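Local atomic coordinates of alpha-fucosidase (Bifidobacterium bifidum, PDB entry 2EAB), a protein that acts as a 1,2-alpha-L-fucosidase, probably releasing fucose from glycans, this chain being the catalytic portion of a longer protein. Residues 54-58 and 385-391; 76-80 and 390-394; 240-244 and 279-284; 289-293 and 488-492. One frame throughout, in Å; residues are numbered along the deposited sequence.

Contact 1: residues 54-58 and 385-391; sequences FGNGK and GSSRENS. With CA (calcium ion), chain C.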
loop_
_atom_site.group_PDB
_atom_site.type_symbol
_atom_site.label_atom_id
_atom_site.label_comp_id
_atom_site.label_asym_id
_atom_site.label_seq_id
_atom_site.Cartn_x
_atom_site.Cartn_y
_atom_site.Cartn_z
ATOM N N PHE A 54 -9.208 -13.682 1.587
ATOM C CA PHE A 54 -8.125 -14.292 2.339
ATOM C C PHE A 54 -7.005 -14.614 1.354
ATOM O O PHE A 54 -7.239 -14.730 0.148
ATOM C CB PHE A 54 -8.603 -15.549 3.086
ATOM C CG PHE A 54 -8.971 -16.685 2.182
ATOM C CD1 PHE A 54 -8.050 -17.687 1.915
ATOM C CD2 PHE A 54 -10.229 -16.754 1.584
ATOM C CE1 PHE A 54 -8.368 -18.739 1.069
ATOM C CE2 PHE A 54 -10.553 -17.806 0.731
ATOM C CZ PHE A 54 -9.621 -18.799 0.477
ATOM N N GLY A 55 -5.790 -14.755 1.863
ATOM C CA GLY A 55 -4.664 -15.054 0.996
ATOM C C GLY A 55 -3.412 -15.379 1.772
ATOM O O GLY A 55 -3.371 -15.231 3.003
ATOM N N ASN A 56 -2.391 -15.832 1.050
ATOM C CA ASN A 56 -1.084 -16.104 1.640
ATOM C C ASN A 56 0.014 -15.212 1.056
ATOM O O ASN A 56 1.195 -15.542 1.128
ATOM C CB ASN A 56 -0.716 -17.591 1.502
ATOM C CG ASN A 56 -0.437 -18.005 0.065
ATOM O OD1 ASN A 56 -0.530 -17.203 -0.861
ATOM N ND2 ASN A 56 -0.082 -19.271 -0.123
ATOM N N GLY A 57 -0.393 -14.083 0.479
ATOM C CA GLY A 57 0.523 -13.170 -0.204
ATOM C C GLY A 57 0.732 -13.506 -1.669
ATOM O O GLY A 57 1.294 -12.694 -2.418
ATOM N N LYS A 58 0.294 -14.699 -2.074
ATOM C CA LYS A 58 0.540 -15.200 -3.426
ATOM C C LYS A 58 -0.749 -15.664 -4.096
ATOM O O LYS A 58 -1.121 -15.141 -5.144
ATOM C CB LYS A 58 1.604 -16.294 -3.412
ATOM C CG LYS A 58 2.951 -15.793 -2.903
ATOM C CD LYS A 58 4.003 -16.867 -2.914
ATOM C CE LYS A 58 3.944 -17.717 -1.663
ATOM N NZ LYS A 58 4.932 -18.816 -1.762
ATOM N N GLY A 385 -2.627 -10.814 4.012
ATOM C CA GLY A 385 -3.197 -11.583 2.910
ATOM C C GLY A 385 -2.597 -11.319 1.539
ATOM O O GLY A 385 -2.603 -12.204 0.681
ATOM N N SER A 386 -2.076 -10.111 1.322
ATOM C CA SER A 386 -1.628 -9.691 -0.018
ATOM C C SER A 386 -0.127 -9.452 -0.194
ATOM O O SER A 386 0.351 -9.368 -1.327
ATOM C CB SER A 386 -2.379 -8.433 -0.466
ATOM O OG SER A 386 -2.009 -7.304 0.304
ATOM N N SER A 387 0.603 -9.335 0.912
ATOM C CA SER A 387 1.997 -8.914 0.861
ATOM C C SER A 387 2.809 -9.633 1.931
ATOM O O SER A 387 2.907 -9.170 3.069
ATOM C CB SER A 387 2.077 -7.392 1.042
ATOM O OG SER A 387 3.404 -6.913 0.908
ATOM N N ARG A 388 3.382 -10.778 1.578
ATOM C CA ARG A 388 4.216 -11.513 2.525
ATOM C C ARG A 388 5.685 -11.404 2.140
ATOM O O ARG A 388 6.012 -11.002 1.021
ATOM C CB ARG A 388 3.768 -12.974 2.637
ATOM C CG ARG A 388 2.403 -13.153 3.297
ATOM C CD ARG A 388 2.380 -12.623 4.733
ATOM N NE ARG A 388 3.357 -13.285 5.603
ATOM C CZ ARG A 388 3.119 -14.383 6.319
ATOM N NH1 ARG A 388 1.925 -14.965 6.299
ATOM N NH2 ARG A 388 4.089 -14.894 7.071
ATOM N N GLU A 389 6.570 -11.766 3.070
ATOM C CA GLU A 389 8.018 -11.698 2.833
ATOM C C GLU A 389 8.418 -12.421 1.563
ATOM O O GLU A 389 9.345 -11.995 0.872
ATOM C CB GLU A 389 8.799 -12.303 4.002
ATOM C CG GLU A 389 8.642 -11.564 5.302
ATOM C CD GLU A 389 9.050 -12.399 6.500
ATOM O OE1 GLU A 389 10.261 -12.679 6.643
ATOM O OE2 GLU A 389 8.155 -12.765 7.302
ATOM N N ASN A 390 7.721 -13.511 1.257
ATOM C CA ASN A 390 8.042 -14.305 0.083
ATOM C C ASN A 390 7.096 -14.108 -1.106
ATOM O O ASN A 390 7.134 -14.881 -2.060
ATOM C CB ASN A 390 8.173 -15.787 0.449
ATOM C CG ASN A 390 6.854 -16.410 0.872
ATOM O OD1 ASN A 390 5.818 -15.745 0.946
ATOM N ND2 ASN A 390 6.891 -17.704 1.157
ATOM N N SER A 391 6.267 -13.067 -1.063
ATOM C CA SER A 391 5.494 -12.675 -2.243
ATOM C C SER A 391 6.438 -12.285 -3.359
ATOM O O SER A 391 7.487 -11.672 -3.119
ATOM C CB SER A 391 4.594 -11.477 -1.943
ATOM O OG SER A 391 3.535 -11.824 -1.075
HETATM CA CA CA C . 1.430 -10.052 -3.669
HETATM O O HOH W 1 4.993 -19.960 0.748
HETATM O O HOH W 2 7.276 -17.494 -2.669
#
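G57 carries the largest share of this contact, and its backbone is held at both ends. Its N donates to O of G385 at 2.9 Å, while its O accepts a 2.8 Å hydrogen bond from OG of S391. Glycine is demanded twice over: at its positive phi a beta carbon would jam against the preceding carbonyl, and it would also collide with S391 OG and with CG of R388. G385, the next most covered among the partners, lies in the final turn of helix 365-386, where carbonyls become available to partners outside the helix. The contact thus illustrates how a helix C terminus in the catalytic domain can be docked on the end of an edge strand, 52-55, of the N-terminal beta domain. The next carbonyl, S386 O, binds the calcium ion at 2.7 Å; G57 also belongs to this site, which E77 and L393 complete. K58 extends alongside, its CG 4.1 Å from CA of S391, and its NZ reaches N390 through two waters, one bound to ND2 and the other to the main-chain O. N56 forms an Asx turn: its OD1 accepts from K58 N at 2.9 Å and also from the backbone N of I59.

Contact 2: residues 76-80 and 390-394; sequences EETLW and NSQLP. With CA (calcium ion), chain C.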
loop_
_atom_site.group_PDB
_atom_site.type_symbol
_atom_site.label_atom_id
_atom_site.label_comp_id
_atom_site.label_asym_id
_atom_site.label_seq_id
_atom_site.Cartn_x
_atom_site.Cartn_y
_atom_site.Cartn_z
ATOM N N GLU A 76 -4.030 -15.540 -8.356
ATOM C CA GLU A 76 -2.608 -15.695 -8.057
ATOM C C GLU A 76 -1.895 -14.418 -8.513
ATOM O O GLU A 76 -2.139 -13.916 -9.621
ATOM C CB GLU A 76 -2.020 -16.943 -8.722
ATOM C CG GLU A 76 -0.750 -17.483 -8.046
ATOM C CD GLU A 76 0.549 -16.885 -8.563
ATOM O OE1 GLU A 76 1.613 -17.184 -7.960
ATOM O OE2 GLU A 76 0.514 -16.138 -9.567
ATOM N N GLU A 77 -0.999 -13.922 -7.662
ATOM C CA GLU A 77 -0.414 -12.580 -7.791
ATOM C C GLU A 77 0.343 -12.317 -9.092
ATOM O O GLU A 77 0.505 -11.160 -9.477
ATOM C CB GLU A 77 0.518 -12.294 -6.608
ATOM C CG GLU A 77 1.681 -13.279 -6.536
ATOM C CD GLU A 77 2.826 -12.868 -5.638
ATOM O OE1 GLU A 77 3.685 -13.746 -5.404
ATOM O OE2 GLU A 77 2.891 -11.701 -5.187
ATOM N N THR A 78 0.835 -13.370 -9.742
ATOM C CA THR A 78 1.661 -13.185 -10.935
ATOM C C THR A 78 0.924 -13.369 -12.257
ATOM O O THR A 78 1.560 -13.345 -13.313
ATOM C CB THR A 78 2.927 -14.089 -10.936
ATOM O OG1 THR A 78 2.554 -15.465 -11.093
ATOM C CG2 THR A 78 3.732 -13.919 -9.651
ATOM N N LEU A 79 -0.400 -13.534 -12.217
ATOM C CA LEU A 79 -1.161 -13.733 -13.452
ATOM C C LEU A 79 -1.388 -12.386 -14.124
ATOM O O LEU A 79 -2.422 -11.738 -13.957
ATOM C CB LEU A 79 -2.471 -14.488 -13.207
ATOM C CG LEU A 79 -3.071 -15.087 -14.488
ATOM C CD1 LEU A 79 -2.258 -16.288 -14.976
ATOM C CD2 LEU A 79 -4.511 -15.482 -14.278
ATOM N N TRP A 80 -0.373 -11.988 -14.885
ATOM C CA TRP A 80 -0.263 -10.676 -15.495
ATOM C C TRP A 80 -0.050 -10.818 -16.999
ATOM O O TRP A 80 0.872 -11.509 -17.431
ATOM C CB TRP A 80 0.958 -9.964 -14.899
ATOM C CG TRP A 80 0.679 -9.018 -13.774
ATOM C CD1 TRP A 80 0.631 -9.286 -12.432
ATOM C CD2 TRP A 80 0.453 -7.620 -13.913
ATOM N NE1 TRP A 80 0.375 -8.121 -11.732
ATOM C CE2 TRP A 80 0.262 -7.085 -12.623
ATOM C CE3 TRP A 80 0.403 -6.760 -15.018
ATOM C CZ2 TRP A 80 0.007 -5.726 -12.410
ATOM C CZ3 TRP A 80 0.153 -5.418 -14.810
ATOM C CH2 TRP A 80 -0.046 -4.915 -13.515
ATOM N N ASN A 390 7.721 -13.511 1.257
ATOM C CA ASN A 390 8.042 -14.305 0.083
ATOM C C ASN A 390 7.096 -14.108 -1.106
ATOM O O ASN A 390 7.134 -14.881 -2.060
ATOM C CB ASN A 390 8.173 -15.787 0.449
ATOM C CG ASN A 390 6.854 -16.410 0.872
ATOM O OD1 ASN A 390 5.818 -15.745 0.946
ATOM N ND2 ASN A 390 6.891 -17.704 1.157
ATOM N N SER A 391 6.267 -13.067 -1.063
ATOM C CA SER A 391 5.494 -12.675 -2.243
ATOM C C SER A 391 6.438 -12.285 -3.359
ATOM O O SER A 391 7.487 -11.672 -3.119
ATOM C CB SER A 391 4.594 -11.477 -1.943
ATOM O OG SER A 391 3.535 -11.824 -1.075
ATOM N N GLN A 392 6.064 -12.625 -4.584
ATOM C CA GLN A 392 6.856 -12.194 -5.725
ATOM C C GLN A 392 6.613 -10.737 -6.094
ATOM O O GLN A 392 7.489 -10.101 -6.670
ATOM C CB GLN A 392 6.609 -13.099 -6.927
ATOM C CG GLN A 392 7.034 -14.534 -6.688
ATOM C CD GLN A 392 7.173 -15.305 -7.970
ATOM O OE1 GLN A 392 8.130 -15.115 -8.713
ATOM N NE2 GLN A 392 6.212 -16.177 -8.243
ATOM N N LEU A 393 5.430 -10.221 -5.763
ATOM C CA LEU A 393 5.041 -8.857 -6.100
ATOM C C LEU A 393 4.404 -8.182 -4.891
ATOM O O LEU A 393 3.807 -8.854 -4.052
ATOM C CB LEU A 393 4.069 -8.856 -7.288
ATOM C CG LEU A 393 4.698 -9.267 -8.627
ATOM C CD1 LEU A 393 3.637 -9.561 -9.672
ATOM C CD2 LEU A 393 5.689 -8.228 -9.135
ATOM N N PRO A 394 4.519 -6.844 -4.806
ATOM C CA PRO A 394 3.852 -6.146 -3.717
ATOM C C PRO A 394 2.350 -6.157 -3.966
ATOM O O PRO A 394 1.889 -6.593 -5.039
ATOM C CB PRO A 394 4.416 -4.725 -3.815
ATOM C CG PRO A 394 4.848 -4.573 -5.219
ATOM C CD PRO A 394 5.233 -5.927 -5.712
HETATM CA CA CA C . 1.430 -10.052 -3.669
HETATM O O HOH W 3 3.845 -16.172 -6.519
#
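This is a metal-centred contact between two irregular loops, one following strand 69-76 of the N-terminal beta domain, the other following helix 365-386 of the catalytic domain. E77 does most of the work. Its carboxylate receives two successive backbone amides, Q392 N on OE1 at 2.8 Å and L393 N on OE2 at 3.0 Å, so both oxygens are engaged by the opposite loop. E77 OE2 and L393 O each bind calcium at 2.7 Å; E77 OE2 and L393 O stand 3.2 Å apart, a proximity the shared cation makes tolerable. S386 and G57 belong to the same site, which therefore spans the interface of a beta-sandwich domain and a helical catalytic domain. The loop presenting E77 is a type I turn from E76 to L79, braced by OE2 of E76, which accepts from OG1 of T78 at 2.6 Å and from its N at 2.8 Å. One water joins E76 OE1, E77 OE1 and Q392 NE2. Beyond the polar centre, CD1 of L393 packs 4.1 Å from CD1 of W80, whose ring also meets F419.

Contact 3: residues 240-244 and 279-284; sequences LLYNS and AAATDY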
loop_
_atom_site.group_PDB
_atom_site.type_symbol
_atom_site.label_atom_id
_atom_site.label_comp_id
_atom_site.label_asym_id
_atom_site.label_seq_id
_atom_site.Cartn_x
_atom_site.Cartn_y
_atom_site.Cartn_z
ATOM N N LEU A 240 2.608 -16.565 -20.967
ATOM C CA LEU A 240 2.807 -16.924 -19.556
ATOM C C LEU A 240 2.109 -18.248 -19.248
ATOM O O LEU A 240 0.933 -18.414 -19.554
ATOM C CB LEU A 240 2.263 -15.831 -18.635
ATOM C CG LEU A 240 2.607 -15.967 -17.149
ATOM C CD1 LEU A 240 4.060 -15.599 -16.895
ATOM C CD2 LEU A 240 1.691 -15.095 -16.311
ATOM N N LEU A 241 2.841 -19.186 -18.654
ATOM C CA LEU A 241 2.280 -20.490 -18.304
ATOM C C LEU A 241 1.540 -20.407 -16.989
ATOM O O LEU A 241 1.991 -19.739 -16.064
ATOM C CB LEU A 241 3.374 -21.551 -18.190
ATOM C CG LEU A 241 4.272 -21.769 -19.407
ATOM C CD1 LEU A 241 5.391 -22.738 -19.072
ATOM C CD2 LEU A 241 3.466 -22.274 -20.595
ATOM N N TYR A 242 0.401 -21.084 -16.909
ATOM C CA TYR A 242 -0.351 -21.151 -15.662
ATOM C C TYR A 242 -0.835 -22.571 -15.390
ATOM O O TYR A 242 -1.091 -23.345 -16.318
ATOM C CB TYR A 242 -1.512 -20.149 -15.642
ATOM C CG TYR A 242 -2.575 -20.369 -16.700
ATOM C CD1 TYR A 242 -3.657 -21.219 -16.465
ATOM C CD2 TYR A 242 -2.509 -19.709 -17.926
ATOM C CE1 TYR A 242 -4.641 -21.420 -17.435
ATOM C CE2 TYR A 242 -3.486 -19.901 -18.897
ATOM C CZ TYR A 242 -4.546 -20.753 -18.647
ATOM O OH TYR A 242 -5.498 -20.927 -19.623
ATOM N N ASN A 243 -0.958 -22.898 -14.108
ATOM C CA ASN A 243 -1.322 -24.234 -13.666
ATOM C C ASN A 243 -1.964 -24.128 -12.290
ATOM O O ASN A 243 -1.391 -23.532 -11.373
ATOM C CB ASN A 243 -0.068 -25.122 -13.622
ATOM C CG ASN A 243 -0.377 -26.586 -13.322
ATOM O OD1 ASN A 243 -0.841 -26.927 -12.238
ATOM N ND2 ASN A 243 -0.087 -27.459 -14.284
ATOM N N SER A 244 -3.163 -24.684 -12.157
ATOM C CA SER A 244 -3.800 -24.809 -10.855
ATOM C C SER A 244 -4.287 -26.236 -10.649
ATOM O O SER A 244 -4.673 -26.921 -11.607
ATOM C CB SER A 244 -4.952 -23.817 -10.701
ATOM O OG SER A 244 -6.052 -24.160 -11.528
ATOM N N ALA A 279 -3.555 -25.404 -5.109
ATOM C CA ALA A 279 -2.333 -24.657 -5.390
ATOM C C ALA A 279 -2.365 -24.123 -6.810
ATOM O O ALA A 279 -3.076 -24.652 -7.668
ATOM C CB ALA A 279 -1.109 -25.526 -5.172
ATOM N N ALA A 280 -1.590 -23.069 -7.058
ATOM C CA ALA A 280 -1.495 -22.484 -8.385
ATOM C C ALA A 280 -0.158 -21.790 -8.544
ATOM O O ALA A 280 0.441 -21.338 -7.561
ATOM C CB ALA A 280 -2.628 -21.506 -8.622
ATOM N N ALA A 281 0.306 -21.706 -9.785
ATOM C CA ALA A 281 1.547 -21.016 -10.105
ATOM C C ALA A 281 1.601 -20.667 -11.574
ATOM O O ALA A 281 0.890 -21.252 -12.403
ATOM C CB ALA A 281 2.747 -21.872 -9.753
ATOM N N THR A 282 2.468 -19.705 -11.879
ATOM C CA THR A 282 2.859 -19.399 -13.241
ATOM C C THR A 282 4.374 -19.537 -13.338
ATOM O O THR A 282 5.052 -19.757 -12.324
ATOM C CB THR A 282 2.488 -17.956 -13.655
ATOM O OG1 THR A 282 3.397 -17.034 -13.042
ATOM C CG2 THR A 282 1.054 -17.604 -13.276
ATOM N N ASP A 283 4.894 -19.383 -14.553
ATOM C CA ASP A 283 6.335 -19.292 -14.767
ATOM C C ASP A 283 6.853 -17.845 -14.769
ATOM O O ASP A 283 7.934 -17.577 -15.288
ATOM C CB ASP A 283 6.756 -20.042 -16.047
ATOM C CG ASP A 283 6.251 -19.384 -17.321
ATOM O OD1 ASP A 283 5.223 -18.680 -17.280
ATOM O OD2 ASP A 283 6.886 -19.596 -18.379
ATOM N N TYR A 284 6.086 -16.917 -14.191
ATOM C CA TYR A 284 6.567 -15.548 -13.999
ATOM C C TYR A 284 7.848 -15.539 -13.169
ATOM O O TYR A 284 7.997 -16.338 -12.248
ATOM C CB TYR A 284 5.514 -14.690 -13.283
ATOM C CG TYR A 284 6.031 -13.312 -12.937
ATOM C CD1 TYR A 284 6.022 -12.296 -13.888
ATOM C CD2 TYR A 284 6.564 -13.030 -11.675
ATOM C CE1 TYR A 284 6.527 -11.034 -13.604
ATOM C CE2 TYR A 284 7.069 -11.768 -11.373
ATOM C CZ TYR A 284 7.044 -10.777 -12.338
ATOM O OH TYR A 284 7.550 -9.527 -12.032
#
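Main-chain hydrogen bonds define this pairing as a regular antiparallel ladder, with the strand segments 241-244 and 279-282 inclined at 175° and their axes 4.8 Å apart. N243 and A281 form the hydrogen-bonded pair, N243 N to A281 O and A281 N to N243 O both measuring 3.0 Å; Y242–T282 and S244–A280 are the flanking non-hydrogen-bonded pairs. At the end of the ladder a side chain takes over from the backbone: D283 N reaches L241 O at 3.3 Å, but L241 N donates to OD1 of D283 at 2.8 Å. CA-H...O contacts fill in between, such as T282 CA to L241 O at 3.0 Å. T282 OG1, also hydrogen-bonded to OG1 of T78, accepts from Y284 N at 2.9 Å, an ST turn that redirects the chain. Apolar packing is modest, with L240 CD1 4.0 Å from Y284 CB. Both strands are inner members of a large antiparallel sheet in the N-terminal domain. Strand 228-235 borders 241-250, the face bearing N243 and A281 is covered by helix 297-314, and A280 and T282 on the other face meet strand 69-76 of the second sheet.

Contact 4: residues 289-293 and 488-492; sequences PSYRT and TAYGW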
loop_
_atom_site.group_PDB
_atom_site.type_symbol
_atom_site.label_atom_id
_atom_site.label_comp_id
_atom_site.label_asym_id
_atom_site.label_seq_id
_atom_site.Cartn_x
_atom_site.Cartn_y
_atom_site.Cartn_z
ATOM N N PRO A 289 15.568 -9.193 -18.696
ATOM C CA PRO A 289 14.402 -8.755 -19.463
ATOM C C PRO A 289 13.318 -9.792 -19.773
ATOM O O PRO A 289 12.284 -9.414 -20.314
ATOM C CB PRO A 289 15.037 -8.303 -20.775
ATOM C CG PRO A 289 16.138 -9.303 -20.974
ATOM C CD PRO A 289 16.639 -9.678 -19.592
ATOM N N SER A 290 13.543 -11.071 -19.466
ATOM C CA SER A 290 12.633 -12.132 -19.934
ATOM C C SER A 290 11.415 -12.364 -19.047
ATOM O O SER A 290 10.394 -12.863 -19.514
ATOM C CB SER A 290 13.381 -13.452 -20.109
ATOM O OG SER A 290 13.691 -14.036 -18.854
ATOM N N TYR A 291 11.549 -12.035 -17.766
ATOM C CA TYR A 291 10.475 -12.189 -16.779
ATOM C C TYR A 291 9.848 -13.588 -16.737
ATOM O O TYR A 291 8.637 -13.733 -16.555
ATOM C CB TYR A 291 9.406 -11.099 -16.937
ATOM C CG TYR A 291 9.943 -9.727 -16.606
ATOM C CD1 TYR A 291 9.906 -9.244 -15.306
ATOM C CD2 TYR A 291 10.519 -8.927 -17.592
ATOM C CE1 TYR A 291 10.418 -7.988 -14.993
ATOM C CE2 TYR A 291 11.033 -7.669 -17.295
ATOM C CZ TYR A 291 10.985 -7.207 -15.996
ATOM O OH TYR A 291 11.504 -5.959 -15.722
ATOM N N ARG A 292 10.690 -14.611 -16.878
ATOM C CA ARG A 292 10.255 -16.009 -16.791
ATOM C C ARG A 292 11.238 -16.852 -15.995
ATOM O O ARG A 292 12.430 -16.549 -15.958
ATOM C CB ARG A 292 10.089 -16.628 -18.185
ATOM C CG ARG A 292 9.047 -15.967 -19.075
ATOM C CD ARG A 292 7.633 -16.146 -18.530
ATOM N NE ARG A 292 6.619 -15.695 -19.484
ATOM C CZ ARG A 292 6.181 -14.444 -19.589
ATOM N NH1 ARG A 292 6.659 -13.489 -18.795
ATOM N NH2 ARG A 292 5.262 -14.144 -20.495
ATOM N N THR A 293 10.739 -17.919 -15.377
ATOM C CA THR A 293 11.605 -18.852 -14.652
ATOM C C THR A 293 12.444 -19.713 -15.592
ATOM O O THR A 293 13.505 -20.206 -15.195
ATOM C CB THR A 293 10.811 -19.808 -13.755
ATOM O OG1 THR A 293 9.906 -20.564 -14.566
ATOM C CG2 THR A 293 10.046 -19.043 -12.681
ATOM N N THR A 488 3.850 -2.125 -13.838
ATOM C CA THR A 488 3.321 -3.471 -14.038
ATOM C C THR A 488 4.276 -4.504 -13.441
ATOM O O THR A 488 5.240 -4.155 -12.758
ATOM C CB THR A 488 3.130 -3.791 -15.536
ATOM O OG1 THR A 488 4.418 -3.933 -16.142
ATOM C CG2 THR A 488 2.313 -2.720 -16.251
ATOM N N ALA A 489 4.021 -5.775 -13.729
ATOM C CA ALA A 489 4.920 -6.860 -13.351
ATOM C C ALA A 489 6.171 -6.942 -14.239
ATOM O O ALA A 489 7.074 -7.732 -13.954
ATOM C CB ALA A 489 4.169 -8.186 -13.372
ATOM N N TYR A 490 6.227 -6.142 -15.306
ATOM C CA TYR A 490 7.200 -6.353 -16.384
ATOM C C TYR A 490 8.053 -5.136 -16.747
ATOM O O TYR A 490 8.444 -4.961 -17.911
ATOM C CB TYR A 490 6.488 -6.871 -17.636
ATOM C CG TYR A 490 5.710 -8.147 -17.436
ATOM C CD1 TYR A 490 6.365 -9.339 -17.147
ATOM C CD2 TYR A 490 4.323 -8.169 -17.558
ATOM C CE1 TYR A 490 5.664 -10.517 -16.977
ATOM C CE2 TYR A 490 3.605 -9.346 -17.379
ATOM C CZ TYR A 490 4.286 -10.519 -17.095
ATOM O OH TYR A 490 3.604 -11.704 -16.916
ATOM N N GLY A 491 8.373 -4.298 -15.767
ATOM C CA GLY A 491 9.270 -3.179 -16.038
ATOM C C GLY A 491 8.725 -2.167 -17.036
ATOM O O GLY A 491 9.470 -1.656 -17.880
ATOM N N TRP A 492 7.426 -1.879 -16.921
ATOM C CA TRP A 492 6.745 -0.839 -17.698
ATOM C C TRP A 492 7.042 0.513 -17.041
ATOM O O TRP A 492 6.191 1.121 -16.374
ATOM C CB TRP A 492 5.252 -1.131 -17.704
ATOM C CG TRP A 492 4.395 -0.304 -18.614
ATOM C CD1 TRP A 492 3.551 0.705 -18.252
ATOM C CD2 TRP A 492 4.247 -0.462 -20.029
ATOM N NE1 TRP A 492 2.897 1.203 -19.360
ATOM C CE2 TRP A 492 3.303 0.497 -20.460
ATOM C CE3 TRP A 492 4.828 -1.314 -20.976
ATOM C CZ2 TRP A 492 2.921 0.617 -21.793
ATOM C CZ3 TRP A 492 4.441 -1.196 -22.302
ATOM C CH2 TRP A 492 3.503 -0.232 -22.698
#
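Strikingly, an aromatic ring here rests on a backbone carbon: CA of Y490 sits 3.9 Å from the centroid of the Y291 ring, only 12° off its normal, a CH-pi contact squarely over the face. The ring of Y490 adds an offset edge-to-face arrangement, its edge directed to the face of Y291, with centroids 5.6 Å apart and planes at 89°. In return CB of Y291 lies at the edge of the Y490 ring, 3.5 Å from CD1. Y291 itself has left-handed helical backbone angles, and its O is held by R292 NH1 at 3.0 Å; that NH1 also approaches CE1 of Y490 at 3.6 Å. On the opposing loop, T488 OG1 accepts from Y490 N at 3.0 Å, an ST turn. G491 follows with positive phi, and a beta carbon there would strike OH of Y291. The contact joins the loop leading from the last strand of the N-terminal domain into helix 297-314 to a loop of the catalytic domain, where Y490 OH bonds to O of W80. Across the two segments, then, cohesion rests on aromatic and van der Waals complementarity, which depends on close fit, while directional polar bonds fix each loop separately.

Followed from the N terminus, the chain opens contact 1 at 54-58 and contact 2 at 76-80 before either closes. Contact 3 opens and closes entirely within those two long loops, pairing strands of the N-terminal domain. Contact 4 then opens at 289-293, just past contact 3, to which it is joined by D283 O and T293 N. Contacts 1 and 2 close together at 385-394, sharing N390 and S391 and one calcium ion; contact 4 closes last, at 488-492, and so crosses both. T78 links contact 2 to T282 of contact 3, and W80 links it to contact 4. Contacts 1, 2 and 4 therefore bind the beta-rich N-terminal region to the helical catalytic domain along one continuous seam.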